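Side-chain contact in glucose-6-phosphate 1-dehydrogenase (Mycobacterium avium, PDB 4LGV), which probably catalyses the oxidation of glucose 6-phosphate to 6-phosphogluconolactone with NADP+ as the usual electron acceptor, the first step of the oxidative pentose phosphate pathway: residues R414-E417 / R418-A422. Sequence-based numbering, arbitrary orientation.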
ATOM      1  N   ARG A 414      -2.686 -10.443 -41.032  1.00 35.98           N
ATOM      2  CA  ARG A 414      -3.072  -9.197 -40.362  1.00 36.73           C
ATOM      3  C   ARG A 414      -1.908  -8.538 -39.660  1.00 33.10           C
ATOM      4  O   ARG A 414      -1.644  -7.361 -39.872  1.00 33.32           O
ATOM      5  CB  ARG A 414      -4.200  -9.482 -39.389  1.00 37.59           C
ATOM      6  CG  ARG A 414      -5.542  -9.779 -40.056  1.00 42.16           C
ATOM      7  CD  ARG A 414      -6.604 -10.066 -38.991  1.00 44.27           C
ATOM      8  NE  ARG A 414      -7.846 -10.545 -39.579  1.00 47.17           N
ATOM      9  CZ  ARG A 414      -9.019 -10.649 -38.948  1.00 49.60           C
ATOM     10  NH1 ARG A 414      -9.179 -10.287 -37.661  1.00 49.01           N
ATOM     11  NH2 ARG A 414     -10.059 -11.097 -39.630  1.00 49.99           N
ATOM     12  N   PRO A 415      -1.161  -9.312 -38.905  1.00 33.40           N
ATOM     13  CA  PRO A 415       0.047  -8.749 -38.344  1.00 34.02           C
ATOM     14  C   PRO A 415       1.020  -8.253 -39.355  1.00 33.21           C
ATOM     15  O   PRO A 415       1.641  -7.199 -39.169  1.00 34.64           O
ATOM     16  CB  PRO A 415       0.675  -9.910 -37.562  1.00 35.09           C
ATOM     17  CG  PRO A 415      -0.261 -11.083 -37.705  1.00 34.49           C
ATOM     18  CD  PRO A 415      -1.540 -10.577 -38.252  1.00 34.64           C
ATOM     19  N   TYR A 416       1.178  -9.010 -40.410  1.00 31.82           N
ATOM     20  CA  TYR A 416       2.138  -8.648 -41.412  1.00 32.89           C
ATOM     21  C   TYR A 416       1.784  -7.333 -42.113  1.00 31.00           C
ATOM     22  O   TYR A 416       2.613  -6.426 -42.198  1.00 30.33           O
ATOM     23  CB  TYR A 416       2.265  -9.789 -42.398  1.00 34.27           C
ATOM     24  CG  TYR A 416       3.336  -9.530 -43.370  1.00 35.14           C
ATOM     25  CD1 TYR A 416       4.668  -9.773 -43.056  1.00 36.01           C
ATOM     26  CD2 TYR A 416       3.035  -8.967 -44.580  1.00 37.99           C
ATOM     27  CE1 TYR A 416       5.681  -9.474 -43.937  1.00 38.08           C
ATOM     28  CE2 TYR A 416       4.038  -8.673 -45.497  1.00 40.04           C
ATOM     29  CZ  TYR A 416       5.369  -8.930 -45.173  1.00 39.74           C
ATOM     30  OH  TYR A 416       6.343  -8.675 -46.102  1.00 41.00           O
ATOM     31  N   GLU A 417       0.551  -7.173 -42.546  1.00 30.57           N
ATOM     32  CA  GLU A 417       0.122  -5.892 -43.142  1.00 30.59           C
ATOM     33  C   GLU A 417       0.176  -4.715 -42.161  1.00 29.64           C
ATOM     34  O   GLU A 417       0.492  -3.580 -42.537  1.00 30.58           O
ATOM     35  CB  GLU A 417      -1.286  -6.014 -43.753  1.00 32.01           C
ATOM     36  CG  GLU A 417      -2.403  -6.274 -42.763  1.00 34.47           C
ATOM     37  CD  GLU A 417      -3.733  -6.657 -43.417  1.00 36.56           C
ATOM     38  OE1 GLU A 417      -3.769  -6.641 -44.625  1.00 36.15           O
ATOM     39  OE2 GLU A 417      -4.734  -6.972 -42.726  1.00 39.30           O
ATOM     40  N   ARG A 418      -0.167  -4.961 -40.900  1.00 28.01           N
ATOM     41  CA  ARG A 418      -0.065  -3.923 -39.881  1.00 27.57           C
ATOM     42  C   ARG A 418       1.380  -3.405 -39.761  1.00 28.14           C
ATOM     43  O   ARG A 418       1.615  -2.215 -39.660  1.00 27.85           O
ATOM     44  CB  ARG A 418      -0.526  -4.514 -38.553  1.00 26.92           C
ATOM     45  CG  ARG A 418      -0.529  -3.566 -37.387  1.00 27.13           C
ATOM     46  CD  ARG A 418      -0.910  -4.305 -36.129  1.00 26.56           C
ATOM     47  NE  ARG A 418      -0.956  -3.389 -35.010  1.00 27.07           N
ATOM     48  CZ  ARG A 418      -0.726  -3.697 -33.734  1.00 25.11           C
ATOM     49  NH1 ARG A 418      -0.364  -4.935 -33.366  1.00 26.44           N
ATOM     50  NH2 ARG A 418      -0.868  -2.768 -32.821  1.00 23.63           N
ATOM     51  N   LEU A 419       2.357  -4.306 -39.757  1.00 28.68           N
ATOM     52  CA  LEU A 419       3.766  -3.902 -39.655  1.00 30.56           C
ATOM     53  C   LEU A 419       4.234  -3.122 -40.861  1.00 32.13           C
ATOM     54  O   LEU A 419       4.961  -2.135 -40.719  1.00 32.30           O
ATOM     55  CB  LEU A 419       4.679  -5.120 -39.500  1.00 30.67           C
ATOM     56  CG  LEU A 419       4.645  -5.747 -38.134  1.00 30.86           C
ATOM     57  CD1 LEU A 419       5.365  -7.074 -38.144  1.00 32.53           C
ATOM     58  CD2 LEU A 419       5.263  -4.854 -37.087  1.00 30.46           C
ATOM     59  N   LEU A 420       3.791  -3.544 -42.046  1.00 33.62           N
ATOM     60  CA  LEU A 420       4.216  -2.896 -43.295  1.00 35.31           C
ATOM     61  C   LEU A 420       3.688  -1.502 -43.350  1.00 35.09           C
ATOM     62  O   LEU A 420       4.384  -0.569 -43.744  1.00 34.21           O
ATOM     63  CB  LEU A 420       3.692  -3.642 -44.546  1.00 37.79           C
ATOM     64  CG  LEU A 420       4.688  -4.356 -45.434  1.00 40.13           C
ATOM     65  CD1 LEU A 420       3.966  -4.790 -46.706  1.00 40.85           C
ATOM     66  CD2 LEU A 420       5.885  -3.487 -45.793  1.00 41.39           C
ATOM     67  N   TYR A 421       2.423  -1.363 -42.979  1.00 34.11           N
ATOM     68  CA  TYR A 421       1.781  -0.049 -42.980  1.00 36.00           C
ATOM     69  C   TYR A 421       2.458   0.853 -41.947  1.00 33.12           C
ATOM     70  O   TYR A 421       2.758   2.023 -42.226  1.00 32.82           O
ATOM     71  CB  TYR A 421       0.291  -0.203 -42.707  1.00 38.39           C
ATOM     72  CG  TYR A 421      -0.501   1.088 -42.699  1.00 44.14           C
ATOM     73  CD1 TYR A 421      -0.989   1.647 -43.872  1.00 48.67           C
ATOM     74  CD2 TYR A 421      -0.779   1.745 -41.498  1.00 51.62           C
ATOM     75  CE1 TYR A 421      -1.740   2.817 -43.871  1.00 50.70           C
ATOM     76  CE2 TYR A 421      -1.525   2.917 -41.482  1.00 54.33           C
ATOM     77  CZ  TYR A 421      -2.011   3.438 -42.677  1.00 55.56           C
ATOM     78  OH  TYR A 421      -2.730   4.621 -42.652  1.00 64.40           O
ATOM     79  N   ALA A 422       2.709   0.318 -40.755  1.00 29.62           N
ATOM     80  CA  ALA A 422       3.336   1.120 -39.711  1.00 28.23           C
ATOM     81  C   ALA A 422       4.740   1.571 -40.165  1.00 29.06           C
ATOM     82  O   ALA A 422       5.156   2.705 -39.916  1.00 28.02           O
ATOM     83  CB  ALA A 422       3.416   0.336 -38.423  1.00 27.48           C
TER
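Tyr416 and Leu420, one helical turn apart, make the apolar side-chain contact of this stretch: methyl CD1 of Leu420 comes obliquely to the ring at CE2 of Tyr416, 4.1 Å away. With CG anti to the backbone N (chi1 -174°), the Tyr416 ring is set where the leucine methyl can meet it. This is the closely packed flank. The ring also meets Met46 and Ala50 of helix 41-56 and packs edge-to-face with His193, while its hydroxyl is hydrogen-bonded to Tyr133 and Thr47. Nearby, Leu419 brings CG to 3.5 Å from Pro415 O, with CB close by.

Beneath the side chains runs the regular i to i+4 bonding of an alpha-helix, here helix 413-424, which packs against helix 41-56, the first helix of the Rossmann-type NAD-binding domain. Arg418 N donates to Arg414 O at 3.0 Å and Tyr421 N to Glu417 O at 3.0 Å. Pro415, which has no N-H of its own, accepts from Leu419 N through its O at 3.0 Å.

Glu417 takes the first-torsion position between backbone N and carbonyl carbon (chi1 65°), which brings CG within 3.2 Å of Arg418 N before the extended chain carries the carboxylate off the helix. There OE1 forms salt bridges with Arg53 and Arg57. Arg418 has CB 3.3 Å from Arg414 O, but its guanidinium leads away, NH1 bonding to Gly196 O and Gln198 O. The looser side belongs to Arg414 and Tyr421, both exposed. Arg414 keeps its guanidinium well clear of the following turn, using NH1 on Asp408 O and NE on a glycerol probably left from crystallisation; Tyr421 meets the preceding turn through CB, 3.4 Å from Glu417 O, while its end leads away and the side chain touches Leu54.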